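Local coordinates for malonyl CoA-acyl carrier protein transacylase (Staphylococcus aureus, PDB 3IM9) that catalyses transfer of the malonyl group from malonyl-CoA to holo-acyl carrier protein, supplying malonyl-ACP for fatty acid biosynthesis, at residues L74-S79 with L110-A115; H96-Y101 with K117-R122; Q124-A129 with S209-I214; E216-Y221 with N252-L257. All coordinates share one frame; numbering follows the deposited sequence.

Contact 1: residues L74-S79 with L110-A115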
loop_
_atom_site.group_PDB
_atom_site.type_symbol
_atom_site.label_atom_id
_atom_site.label_comp_id
_atom_site.label_asym_id
_atom_site.label_seq_id
_atom_site.Cartn_x
_atom_site.Cartn_y
_atom_site.Cartn_z
ATOM N N LEU A 74 -3.233 9.502 1.144
ATOM C CA LEU A 74 -3.895 8.255 0.819
ATOM C C LEU A 74 -4.569 7.694 2.065
ATOM O O LEU A 74 -5.698 7.202 1.935
ATOM C CB LEU A 74 -2.847 7.250 0.293
ATOM C CG LEU A 74 -2.373 7.499 -1.146
ATOM C CD1 LEU A 74 -1.011 6.795 -1.393
ATOM C CD2 LEU A 74 -3.406 7.024 -2.161
ATOM N N LEU A 75 -3.853 7.670 3.201
ATOM C CA LEU A 75 -4.521 7.209 4.429
ATOM C C LEU A 75 -5.791 7.999 4.710
ATOM O O LEU A 75 -6.814 7.390 5.103
ATOM C CB LEU A 75 -3.518 7.314 5.606
ATOM C CG LEU A 75 -4.101 6.722 6.897
ATOM C CD1 LEU A 75 -3.816 5.239 6.945
ATOM C CD2 LEU A 75 -3.380 7.383 8.063
ATOM N N THR A 76 -5.694 9.333 4.535
ATOM C CA THR A 76 -6.829 10.182 4.847
ATOM C C THR A 76 -7.984 9.883 3.895
ATOM O O THR A 76 -9.164 9.725 4.340
ATOM C CB THR A 76 -6.428 11.614 4.687
ATOM O OG1 THR A 76 -5.448 11.856 5.733
ATOM C CG2 THR A 76 -7.621 12.567 4.936
ATOM N N HIS A 77 -7.734 9.724 2.588
ATOM C CA HIS A 77 -8.814 9.477 1.630
ATOM C C HIS A 77 -9.457 8.119 1.903
ATOM O O HIS A 77 -10.691 8.018 2.029
ATOM C CB HIS A 77 -8.206 9.486 0.231
ATOM C CG HIS A 77 -9.225 9.461 -0.889
ATOM N ND1 HIS A 77 -10.607 9.520 -0.749
ATOM C CD2 HIS A 77 -8.949 9.408 -2.204
ATOM C CE1 HIS A 77 -11.137 9.532 -1.979
ATOM N NE2 HIS A 77 -10.137 9.431 -2.865
ATOM N N SER A 78 -8.673 7.061 2.071
ATOM C CA SER A 78 -9.221 5.748 2.321
ATOM C C SER A 78 -9.989 5.710 3.650
ATOM O O SER A 78 -11.061 5.088 3.727
ATOM C CB SER A 78 -8.112 4.678 2.344
ATOM O OG SER A 78 -7.656 4.424 1.003
ATOM N N SER A 79 -9.439 6.387 4.672
ATOM C CA SER A 79 -10.120 6.334 5.999
ATOM C C SER A 79 -11.404 7.153 5.939
ATOM O O SER A 79 -12.363 6.847 6.692
ATOM C CB SER A 79 -9.188 6.908 7.051
ATOM O OG SER A 79 -8.042 6.007 7.234
ATOM N N LEU A 110 -4.768 0.872 15.086
ATOM C CA LEU A 110 -4.357 2.221 15.307
ATOM C C LEU A 110 -5.599 3.115 15.102
ATOM O O LEU A 110 -6.409 2.808 14.235
ATOM C CB LEU A 110 -3.325 2.711 14.274
ATOM C CG LEU A 110 -1.940 2.069 14.411
ATOM C CD1 LEU A 110 -1.110 2.565 13.147
ATOM C CD2 LEU A 110 -1.172 2.451 15.717
ATOM N N SER A 111 -5.659 4.195 15.863
ATOM C CA SER A 111 -6.680 5.218 15.581
ATOM C C SER A 111 -6.241 6.017 14.309
ATOM O O SER A 111 -4.989 6.060 13.994
ATOM C CB SER A 111 -6.843 6.217 16.746
ATOM O OG SER A 111 -5.679 7.040 16.921
ATOM N N PHE A 112 -7.197 6.691 13.670
ATOM C CA PHE A 112 -6.810 7.434 12.477
ATOM C C PHE A 112 -5.775 8.506 12.850
ATOM O O PHE A 112 -4.817 8.727 12.106
ATOM C CB PHE A 112 -8.051 8.142 11.868
ATOM C CG PHE A 112 -7.666 9.042 10.745
ATOM C CD1 PHE A 112 -7.236 8.472 9.485
ATOM C CD2 PHE A 112 -7.574 10.415 10.959
ATOM C CE1 PHE A 112 -6.775 9.372 8.505
ATOM C CE2 PHE A 112 -7.157 11.286 9.954
ATOM C CZ PHE A 112 -6.705 10.711 8.693
ATOM N N GLU A 113 -5.931 9.276 13.947
ATOM C CA GLU A 113 -5.011 10.365 14.261
ATOM C C GLU A 113 -3.636 9.829 14.562
ATOM O O GLU A 113 -2.643 10.438 14.094
ATOM C CB GLU A 113 -5.434 11.081 15.617
ATOM C CG GLU A 113 -6.377 12.201 15.435
ATOM C CD GLU A 113 -6.814 12.774 16.811
ATOM O OE1 GLU A 113 -7.397 12.001 17.621
ATOM O OE2 GLU A 113 -6.559 13.993 17.001
ATOM N N ASP A 114 -3.542 8.660 15.210
ATOM C CA ASP A 114 -2.194 8.074 15.464
ATOM C C ASP A 114 -1.606 7.651 14.070
ATOM O O ASP A 114 -0.411 7.927 13.802
ATOM C CB ASP A 114 -2.250 6.801 16.345
ATOM C CG ASP A 114 -2.634 7.111 17.802
ATOM O OD1 ASP A 114 -2.794 8.267 18.154
ATOM O OD2 ASP A 114 -2.666 6.100 18.552
ATOM N N ALA A 115 -2.387 6.930 13.268
ATOM C CA ALA A 115 -1.878 6.425 11.937
ATOM C C ALA A 115 -1.499 7.535 11.001
ATOM O O ALA A 115 -0.495 7.425 10.275
ATOM C CB ALA A 115 -2.938 5.593 11.311
#
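Leu75 O is gripped by two donors of Ser79, the residue one helical turn on, and both residues also press on Phe112. Ser79 N gives Leu75 O the ordinary helix bond of 2.8 Å, while the Ser79 hydroxyl donates to the same oxygen from the opposite face of the carbonyl plane, tilted 32° out of it. With OG beside the backbone N (chi1 -68°), the hydroxyl is turned back on its own helix. It is still close to the aromatic edge, with Ser79 OG 3.4 Å from Phe112 CD1. Phe112 is the main bridge between the segments. Its CG stands anti to the backbone N (chi1 173°), and the ring enters edge first: CD1, CE1 and CZ lead toward helix 67-84. Thr76 OG1 lies in the ring plane, 3.4 Å from Phe112 CZ, and its hydrogen-bond partner is Pro72 O, a turn back. The oxygens of Leu75, Thr76 and Ser79 thus line the ring edge near its plane, an arrangement in which the slightly positive ring hydrogens would meet partly negative oxygens. Next to this edge, Leu75 slides past Phe112 in the opposite direction, and its CD2 rests 3.7 Å from Ala115 CB and 3.5 Å from Ala115 C. The start of helix 112-128, capped by Ser111, carries both Phe112 and Ala115. The contact is buried packing of helix 67-84 against the first turn of helix 112-128; helix 35-47 covers Thr76 and Phe112, whereas helix 99-106 lies against Leu75, Ser79 and Ala115.

Contact 2: residues H96-Y101 with K117-R122. With CA (calcium ion), chain B.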
loop_
_atom_site.group_PDB
_atom_site.type_symbol
_atom_site.label_atom_id
_atom_site.label_comp_id
_atom_site.label_asym_id
_atom_site.label_seq_id
_atom_site.Cartn_x
_atom_site.Cartn_y
_atom_site.Cartn_z
ATOM N N HIS A 96 -1.592 -2.099 0.266
ATOM C CA HIS A 96 -0.273 -2.173 -0.416
ATOM C C HIS A 96 0.678 -1.126 0.124
ATOM O O HIS A 96 0.456 0.073 -0.115
ATOM C CB HIS A 96 -0.493 -2.006 -1.912
ATOM C CG HIS A 96 0.678 -2.446 -2.740
ATOM N ND1 HIS A 96 1.811 -1.641 -2.874
ATOM C CD2 HIS A 96 0.824 -3.483 -3.594
ATOM C CE1 HIS A 96 2.680 -2.259 -3.674
ATOM N NE2 HIS A 96 2.090 -3.359 -4.161
ATOM N N SER A 97 1.665 -1.581 0.916
ATOM C CA SER A 97 2.726 -0.717 1.450
ATOM C C SER A 97 2.095 0.332 2.383
ATOM O O SER A 97 1.697 -0.010 3.507
ATOM C CB SER A 97 3.607 -0.135 0.373
ATOM O OG SER A 97 4.668 0.596 0.976
ATOM N N LEU A 98 1.948 1.598 1.969
ATOM C CA LEU A 98 1.193 2.560 2.782
ATOM C C LEU A 98 -0.209 1.976 3.129
ATOM O O LEU A 98 -0.746 2.209 4.231
ATOM C CB LEU A 98 1.107 3.867 1.960
ATOM C CG LEU A 98 0.283 5.008 2.618
ATOM C CD1 LEU A 98 -1.275 4.840 2.445
ATOM C CD2 LEU A 98 0.699 5.282 4.077
ATOM N N GLY A 99 -0.843 1.364 2.148
ATOM C CA GLY A 99 -2.194 0.853 2.344
ATOM C C GLY A 99 -2.364 -0.042 3.568
ATOM O O GLY A 99 -3.479 -0.161 4.076
ATOM N N GLU A 100 -1.262 -0.697 4.011
ATOM C CA GLU A 100 -1.389 -1.552 5.187
ATOM C C GLU A 100 -1.795 -0.703 6.377
ATOM O O GLU A 100 -2.458 -1.235 7.284
ATOM C CB GLU A 100 -0.043 -2.270 5.416
ATOM C CG GLU A 100 -0.120 -3.399 6.530
ATOM C CD GLU A 100 0.890 -4.460 6.295
ATOM O OE1 GLU A 100 1.072 -4.880 5.134
ATOM O OE2 GLU A 100 1.490 -4.891 7.313
ATOM N N TYR A 101 -1.386 0.568 6.422
ATOM C CA TYR A 101 -1.803 1.473 7.546
ATOM C C TYR A 101 -3.290 1.726 7.483
ATOM O O TYR A 101 -3.936 1.881 8.543
ATOM C CB TYR A 101 -0.950 2.710 7.568
ATOM C CG TYR A 101 0.443 2.386 7.986
ATOM C CD1 TYR A 101 1.451 2.052 7.050
ATOM C CD2 TYR A 101 0.788 2.432 9.349
ATOM C CE1 TYR A 101 2.767 1.709 7.431
ATOM C CE2 TYR A 101 2.084 2.075 9.765
ATOM C CZ TYR A 101 3.032 1.723 8.814
ATOM O OH TYR A 101 4.296 1.377 9.279
ATOM N N LYS A 117 -0.235 10.440 11.766
ATOM C CA LYS A 117 1.072 10.955 12.221
ATOM C C LYS A 117 2.143 9.927 11.902
ATOM O O LYS A 117 3.253 10.336 11.414
ATOM C CB LYS A 117 1.046 11.211 13.763
ATOM C CG LYS A 117 0.000 12.289 14.192
ATOM C CD LYS A 117 -0.279 12.260 15.668
ATOM C CE LYS A 117 -1.182 13.416 16.019
ATOM N NZ LYS A 117 -1.633 13.260 17.513
ATOM N N ILE A 118 1.820 8.648 12.113
ATOM C CA ILE A 118 2.813 7.615 11.849
ATOM C C ILE A 118 3.211 7.592 10.331
ATOM O O ILE A 118 4.413 7.505 9.993
ATOM C CB ILE A 118 2.268 6.227 12.256
ATOM C CG1 ILE A 118 2.394 6.250 13.805
ATOM C CG2 ILE A 118 3.132 5.090 11.664
ATOM C CD1 ILE A 118 1.585 5.115 14.408
ATOM N N VAL A 119 2.207 7.697 9.439
ATOM C CA VAL A 119 2.581 7.578 8.027
ATOM C C VAL A 119 3.185 8.875 7.519
ATOM O O VAL A 119 4.027 8.847 6.555
ATOM C CB VAL A 119 1.391 7.153 7.123
ATOM C CG1 VAL A 119 0.878 5.790 7.557
ATOM C CG2 VAL A 119 0.269 8.208 6.975
ATOM N N ARG A 120 2.870 10.054 8.116
ATOM C CA ARG A 120 3.620 11.214 7.771
ATOM C C ARG A 120 5.110 11.026 8.131
ATOM O O ARG A 120 5.979 11.375 7.303
ATOM C CB ARG A 120 2.988 12.460 8.529
ATOM C CG ARG A 120 3.863 13.747 8.491
ATOM C CD ARG A 120 3.957 14.242 7.081
ATOM N NE ARG A 120 4.411 15.666 7.110
ATOM C CZ ARG A 120 4.657 16.366 6.028
ATOM N NH1 ARG A 120 4.529 15.809 4.804
ATOM N NH2 ARG A 120 5.026 17.690 6.122
ATOM N N LYS A 121 5.426 10.509 9.353
ATOM C CA LYS A 121 6.815 10.278 9.649
ATOM C C LYS A 121 7.429 9.198 8.724
ATOM O O LYS A 121 8.539 9.403 8.296
ATOM C CB LYS A 121 6.910 9.779 11.137
ATOM C CG LYS A 121 8.385 9.546 11.633
ATOM C CD LYS A 121 9.215 10.773 11.701
ATOM C CE LYS A 121 8.860 11.579 12.918
ATOM N NZ LYS A 121 9.922 12.664 13.220
ATOM N N ARG A 122 6.677 8.142 8.433
ATOM C CA ARG A 122 7.183 7.065 7.523
ATOM C C ARG A 122 7.583 7.685 6.167
ATOM O O ARG A 122 8.676 7.450 5.685
ATOM C CB ARG A 122 6.026 6.095 7.277
ATOM C CG ARG A 122 6.443 4.854 6.514
ATOM C CD ARG A 122 5.264 3.897 6.437
ATOM N NE ARG A 122 5.525 2.690 5.676
ATOM C CZ ARG A 122 5.314 2.569 4.376
ATOM N NH1 ARG A 122 4.868 3.587 3.651
ATOM N NH2 ARG A 122 5.493 1.409 3.780
HETATM CA CA CA B . 5.967 0.330 7.454
HETATM O O HOH W 1 4.881 3.499 0.710
#
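Ser97, the active-site serine by similarity, accepts a nearly straight bond from Arg122: NH2 to OG is 3.0 Å at 161°, with OG in the guanidinium plane. A water joins Ser97 OG to Arg122 NH1, and His207 NE2 is a further partner of OG. The turn from His96 to Gly99 is type II', with a positive phi of 64° at Ser97, as in the nucleophile elbow suggested by the GxSxG sequence. Leu98 crosses Val119 at about a right angle, CD2 3.5 Å from CG1. Tyr101 then receives that same methyl over one ring face, in a CH-pi contact of 3.9 Å from Val119 CG1 to the centroid, while Ile118 CG2 touches CE2. The extended Arg122 chain crosses Tyr101 obliquely, NE 3.4 Å from Tyr101 CE1, its guanidinium plane turned 59° from the ring. Tyr101 OH binds the calcium ion at 2.7 Å; Arg122 NE is 3.0 Å from the ion, an unusual neighbour for a cation. Arg122 also bonds Gln71 and Gln256. The serine turn and helix 99-106 pack on helix 112-128, with helix 67-84 touching Leu98, Tyr101 and Val119, and Phe218 of helix 215-222 reaching Tyr101, Ile118 and Arg122.

Contact 3: residues Q124-A129 with S209-I214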
loop_
_atom_site.group_PDB
_atom_site.type_symbol
_atom_site.label_atom_id
_atom_site.label_comp_id
_atom_site.label_asym_id
_atom_site.label_seq_id
_atom_site.Cartn_x
_atom_site.Cartn_y
_atom_site.Cartn_z
ATOM N N GLN A 124 8.332 10.908 5.532
ATOM C CA GLN A 124 9.476 11.840 5.647
ATOM C C GLN A 124 10.778 11.035 5.822
ATOM O O GLN A 124 11.756 11.374 5.172
ATOM C CB GLN A 124 9.362 12.718 6.904
ATOM C CG GLN A 124 8.188 13.713 6.797
ATOM C CD GLN A 124 8.031 14.445 8.093
ATOM O OE1 GLN A 124 7.962 13.836 9.206
ATOM N NE2 GLN A 124 8.011 15.767 7.977
ATOM N N LEU A 125 10.728 9.941 6.556
ATOM C CA LEU A 125 11.954 9.145 6.741
ATOM C C LEU A 125 12.319 8.481 5.418
ATOM O O LEU A 125 13.535 8.436 5.053
ATOM C CB LEU A 125 11.743 8.071 7.807
ATOM C CG LEU A 125 11.812 8.509 9.250
ATOM C CD1 LEU A 125 11.438 9.930 9.527
ATOM C CD2 LEU A 125 11.355 7.464 10.252
ATOM N N MET A 126 11.320 7.970 4.704
ATOM C CA MET A 126 11.641 7.342 3.410
ATOM C C MET A 126 12.196 8.382 2.444
ATOM O O MET A 126 13.169 8.091 1.744
ATOM C CB MET A 126 10.392 6.634 2.802
ATOM C CG MET A 126 10.007 5.455 3.684
ATOM S SD MET A 126 8.448 4.695 3.121
ATOM C CE MET A 126 8.679 4.358 1.393
ATOM N N ALA A 127 11.558 9.524 2.354
ATOM C CA ALA A 127 11.973 10.625 1.427
ATOM C C ALA A 127 13.414 11.087 1.718
ATOM O O ALA A 127 14.121 11.480 0.753
ATOM C CB ALA A 127 11.041 11.808 1.522
ATOM N N GLN A 128 13.838 11.034 2.974
ATOM C CA GLN A 128 15.170 11.518 3.395
ATOM C C GLN A 128 16.193 10.445 3.553
ATOM O O GLN A 128 17.351 10.764 3.912
ATOM C CB GLN A 128 15.036 12.276 4.728
ATOM C CG GLN A 128 14.044 13.524 4.607
ATOM C CD GLN A 128 13.676 14.128 5.978
ATOM O OE1 GLN A 128 14.445 14.046 6.934
ATOM N NE2 GLN A 128 12.494 14.725 6.073
ATOM N N ALA A 129 15.867 9.192 3.251
ATOM C CA ALA A 129 16.757 8.097 3.611
ATOM C C ALA A 129 18.086 8.216 2.829
ATOM O O ALA A 129 19.201 7.989 3.409
ATOM C CB ALA A 129 16.091 6.753 3.401
ATOM N N SER A 209 16.495 -3.976 1.005
ATOM C CA SER A 209 17.320 -4.093 2.243
ATOM C C SER A 209 18.088 -2.780 2.580
ATOM O O SER A 209 18.417 -2.531 3.766
ATOM C CB SER A 209 18.277 -5.299 2.076
ATOM O OG SER A 209 19.139 -5.048 0.974
ATOM N N LEU A 210 18.276 -1.884 1.576
ATOM C CA LEU A 210 18.881 -0.596 1.874
ATOM C C LEU A 210 18.057 0.255 2.856
ATOM O O LEU A 210 18.640 1.077 3.551
ATOM C CB LEU A 210 19.121 0.208 0.592
ATOM C CG LEU A 210 20.100 -0.474 -0.459
ATOM C CD1 LEU A 210 20.110 0.316 -1.711
ATOM C CD2 LEU A 210 21.486 -0.482 0.233
ATOM N N MET A 211 16.720 0.007 2.942
ATOM C CA MET A 211 15.896 0.841 3.816
ATOM C C MET A 211 16.093 0.497 5.308
ATOM O O MET A 211 15.489 1.134 6.161
ATOM C CB MET A 211 14.433 0.697 3.425
ATOM C CG MET A 211 14.148 1.209 1.951
ATOM S SD MET A 211 14.747 2.899 1.671
ATOM C CE MET A 211 13.662 3.871 2.847
ATOM N N LYS A 212 16.964 -0.491 5.598
ATOM C CA LYS A 212 17.297 -0.684 7.039
ATOM C C LYS A 212 17.841 0.569 7.673
ATOM O O LYS A 212 17.752 0.737 8.916
ATOM C CB LYS A 212 18.292 -1.833 7.153
ATOM C CG LYS A 212 17.567 -3.115 6.963
ATOM C CD LYS A 212 18.590 -4.284 6.858
ATOM C CE LYS A 212 17.927 -5.661 6.468
ATOM N NZ LYS A 212 18.924 -6.819 6.345
ATOM N N VAL A 213 18.341 1.530 6.895
ATOM C CA VAL A 213 18.893 2.792 7.437
ATOM C C VAL A 213 17.869 3.587 8.237
ATOM O O VAL A 213 18.300 4.445 9.051
ATOM C CB VAL A 213 19.572 3.719 6.374
ATOM C CG1 VAL A 213 20.789 3.023 5.792
ATOM C CG2 VAL A 213 18.565 4.197 5.334
ATOM N N ILE A 214 16.564 3.368 8.004
ATOM C CA ILE A 214 15.548 4.156 8.740
ATOM C C ILE A 214 14.799 3.332 9.787
ATOM O O ILE A 214 13.900 3.858 10.443
ATOM C CB ILE A 214 14.506 4.814 7.782
ATOM C CG1 ILE A 214 13.689 3.778 7.010
ATOM C CG2 ILE A 214 15.218 5.881 6.882
ATOM C CD1 ILE A 214 12.381 4.407 6.348
#
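Leu125, near the C-terminal end of helix 112-128, and Ile214, in the loop that follows the 3-10 turn 209-211, bring the two backbones closest, with CA atoms 6.5 Å apart. Ile214 carries most of the contact and sends two branches to different places. Its CG1 occupies the crowded position between the backbone N and the carbonyl carbon (chi1 63°); the ethyl arm then runs on extended (chi2 164°), CD1 3.7 Å from Met126 CG and 4.0 Å from Leu125 CB. The other branch, CG2, sits 3.6 Å from Leu125 O and 3.7 Å from Ala129 CB, bridging Leu125 and Ala129. Met211 also takes part. Bent at both chi2 and chi3, it turns its terminal methyl to the helix end, where CE packs 3.8 Å from Ala129 CB and reaches Met126 CG, the two methionine chains crossing at about a right angle. Ala129 CB is therefore met by three residues, since Val213 CG2 also touches it at 4.0 Å. Around this patch, Leu125 also packs on Asp217 and Phe218 of helix 215-222, and Met126 touches Phe206 and Gln71; the Met126 side chain lies about 5 Å from that of His207, an active-site residue by similarity. No hydrogen bond crosses between the segments; the contact is almost wholly aliphatic and methionine carbon, and the one polar atom in it, Leu125 O, meets a methyl. The loop after His207 thus meets the helix end through carbon, and between these two segments the fit rests on shape and apolar burial, not on directional bonds.

Contact 4: residues E216-Y221 with N252-L257. With CA (calcium ion), chain B.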
loop_
_atom_site.group_PDB
_atom_site.type_symbol
_atom_site.label_atom_id
_atom_site.label_comp_id
_atom_site.label_asym_id
_atom_site.label_seq_id
_atom_site.Cartn_x
_atom_site.Cartn_y
_atom_site.Cartn_z
ATOM N N GLU A 216 15.690 2.225 12.786
ATOM C CA GLU A 216 15.712 2.681 14.183
ATOM C C GLU A 216 14.861 3.920 14.411
ATOM O O GLU A 216 14.149 3.963 15.449
ATOM C CB GLU A 216 17.153 2.991 14.663
ATOM C CG GLU A 216 18.037 1.807 14.909
ATOM C CD GLU A 216 19.505 2.264 14.827
ATOM O OE1 GLU A 216 19.946 3.080 15.707
ATOM O OE2 GLU A 216 20.175 1.871 13.821
ATOM N N ASP A 217 14.936 4.891 13.528
ATOM C CA ASP A 217 14.182 6.122 13.689
ATOM C C ASP A 217 12.660 5.816 13.645
ATOM O O ASP A 217 11.851 6.348 14.437
ATOM C CB ASP A 217 14.508 7.131 12.581
ATOM C CG ASP A 217 15.911 7.759 12.767
ATOM O OD1 ASP A 217 16.455 7.673 13.884
ATOM O OD2 ASP A 217 16.474 8.340 11.810
ATOM N N PHE A 218 12.281 4.920 12.745
ATOM C CA PHE A 218 10.872 4.595 12.630
ATOM C C PHE A 218 10.373 3.817 13.852
ATOM O O PHE A 218 9.282 4.140 14.394
ATOM C CB PHE A 218 10.572 3.836 11.330
ATOM C CG PHE A 218 9.083 3.700 11.053
ATOM C CD1 PHE A 218 8.501 2.469 11.052
ATOM C CD2 PHE A 218 8.301 4.854 10.844
ATOM C CE1 PHE A 218 7.084 2.293 10.758
ATOM C CE2 PHE A 218 6.919 4.733 10.601
ATOM C CZ PHE A 218 6.316 3.472 10.544
ATOM N N SER A 219 11.130 2.806 14.294
ATOM C CA SER A 219 10.771 2.062 15.524
ATOM C C SER A 219 10.665 2.974 16.699
ATOM O O SER A 219 9.678 2.806 17.458
ATOM C CB SER A 219 11.773 0.960 15.880
ATOM O OG SER A 219 11.882 0.049 14.857
ATOM N N SER A 220 11.554 3.961 16.818
ATOM C CA SER A 220 11.487 4.889 17.938
ATOM C C SER A 220 10.196 5.731 17.924
ATOM O O SER A 220 9.486 5.899 18.961
ATOM C CB SER A 220 12.695 5.803 17.944
ATOM O OG SER A 220 12.546 6.659 19.047
ATOM N N TYR A 221 9.849 6.279 16.782
ATOM C CA TYR A 221 8.636 7.090 16.676
ATOM C C TYR A 221 7.349 6.302 16.939
ATOM O O TYR A 221 6.470 6.796 17.592
ATOM C CB TYR A 221 8.526 7.764 15.295
ATOM C CG TYR A 221 7.450 8.816 15.213
ATOM C CD1 TYR A 221 7.532 9.955 15.943
ATOM C CD2 TYR A 221 6.353 8.645 14.401
ATOM C CE1 TYR A 221 6.560 10.898 15.853
ATOM C CE2 TYR A 221 5.382 9.599 14.294
ATOM C CZ TYR A 221 5.461 10.715 15.021
ATOM O OH TYR A 221 4.478 11.639 14.883
ATOM N N ASN A 252 6.117 -6.214 12.392
ATOM C CA ASN A 252 6.033 -6.401 10.929
ATOM C C ASN A 252 5.888 -5.078 10.180
ATOM O O ASN A 252 6.249 -5.062 8.988
ATOM C CB ASN A 252 4.865 -7.327 10.622
ATOM C CG ASN A 252 5.259 -8.795 10.837
ATOM O OD1 ASN A 252 6.457 -9.127 10.872
ATOM N ND2 ASN A 252 4.286 -9.639 10.944
ATOM N N MET A 253 5.453 -4.020 10.850
ATOM C CA MET A 253 5.463 -2.745 10.156
ATOM C C MET A 253 6.867 -2.206 10.051
ATOM O O MET A 253 7.146 -1.425 9.064
ATOM C CB MET A 253 4.614 -1.701 10.956
ATOM C CG MET A 253 3.048 -2.097 11.004
ATOM S SD MET A 253 2.369 -2.912 9.582
ATOM C CE MET A 253 2.521 -1.605 8.269
ATOM N N VAL A 254 7.728 -2.454 11.059
ATOM C CA VAL A 254 9.082 -2.025 10.883
ATOM C C VAL A 254 9.780 -2.906 9.767
ATOM O O VAL A 254 10.451 -2.341 8.852
ATOM C CB VAL A 254 9.888 -2.180 12.229
ATOM C CG1 VAL A 254 11.288 -1.661 11.988
ATOM C CG2 VAL A 254 9.157 -1.332 13.268
ATOM N N LYS A 255 9.546 -4.220 9.801
ATOM C CA LYS A 255 10.180 -5.109 8.747
ATOM C C LYS A 255 9.677 -4.757 7.352
ATOM O O LYS A 255 10.404 -4.884 6.391
ATOM C CB LYS A 255 9.853 -6.569 8.994
ATOM C CG LYS A 255 10.419 -7.019 10.335
ATOM C CD LYS A 255 10.135 -8.509 10.540
ATOM C CE LYS A 255 10.879 -8.928 11.868
ATOM N NZ LYS A 255 10.654 -10.401 12.167
ATOM N N GLN A 256 8.437 -4.255 7.290
ATOM C CA GLN A 256 7.800 -3.935 6.002
ATOM C C GLN A 256 8.677 -2.921 5.224
ATOM O O GLN A 256 8.754 -2.989 3.979
ATOM C CB GLN A 256 6.427 -3.319 6.251
ATOM C CG GLN A 256 5.566 -3.240 4.959
ATOM C CD GLN A 256 4.630 -2.029 4.982
ATOM O OE1 GLN A 256 5.013 -0.932 5.383
ATOM N NE2 GLN A 256 3.414 -2.234 4.560
ATOM N N LEU A 257 9.358 -2.052 5.936
ATOM C CA LEU A 257 10.172 -0.982 5.300
ATOM C C LEU A 257 11.207 -1.570 4.373
ATOM O O LEU A 257 11.496 -0.890 3.350
ATOM C CB LEU A 257 10.853 -0.088 6.342
ATOM C CG LEU A 257 9.868 0.656 7.304
ATOM C CD1 LEU A 257 10.683 1.291 8.402
ATOM C CD2 LEU A 257 9.091 1.754 6.508
HETATM CA CA CA B . 5.967 0.330 7.454
#
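Phe218 and Leu257 meet beside the bound calcium ion, crossing obliquely, with Phe218 CD1 3.6 Å from Leu257 CD1. The ion itself is held from the second segment by Met253 O at 2.7 Å and Gln256 OE1 at 2.6 Å, a backbone and a side-chain oxygen from helix 246-256, three residues apart. Tyr101 adds its hydroxyl, and Arg122 is the fourth residue of the site. Apolar groups close in around these ligands: Phe218 CE1 is 4.0 Å from the calcium ion and Leu257 CD2 3.6 Å from it, so carbon as well as oxygen lies near the ion. Phe218 CG is anti to the backbone N (chi1 -170°), which sends the ring toward helix 246-256, while its CD1 only grazes Val254 CG2. Behind this shell, Gln256, bent at chi2 (-148°), is held at both ends of its amide: OE1 accepts from Arg122 NH2 and NE2 donates to Ser97 O, so the group that binds calcium by its oxygen is also tied to the turn of the probable catalytic serine. Farther out, Ser219 OG lies equally close to both methyls of Val254, 3.4 Å from CG1 and from CG2, although its hydrogen-bond partner is Glu215 O, one turn back in its own helix. The axes of segments 216-221 and 252-256 approach to 10.0 Å and run roughly antiparallel, at 152°; helix 99-106 lies against Phe218, Met253 and Gln256, and helix 112-128 adjoins Phe218 and Leu257.

In the fold
Helix 112-128 is common to contacts 1, 2 and 3, which follow one another along it; the centres of contacts 1 and 2 are about 9 Å apart, those of 2 and 3 about 13 Å. Contacts 1 and 2 also touch through Leu75, whose CD1 is 3.6 Å from Tyr101 C. Contact 4 joins contact 2 at the calcium ion, each supplying ligands, with centres about 11 Å apart, and it meets contact 3 where Leu125 CD2 lies 3.7 Å from Phe218 N. Contact 2 holds the probable catalytic serine itself, contact 4 reaches its turn through Gln256, and contact 3 comes within about 6 Å, Met126 to Ser97 side chains; in contact 1, Leu75 stays about 11 Å from Ser97.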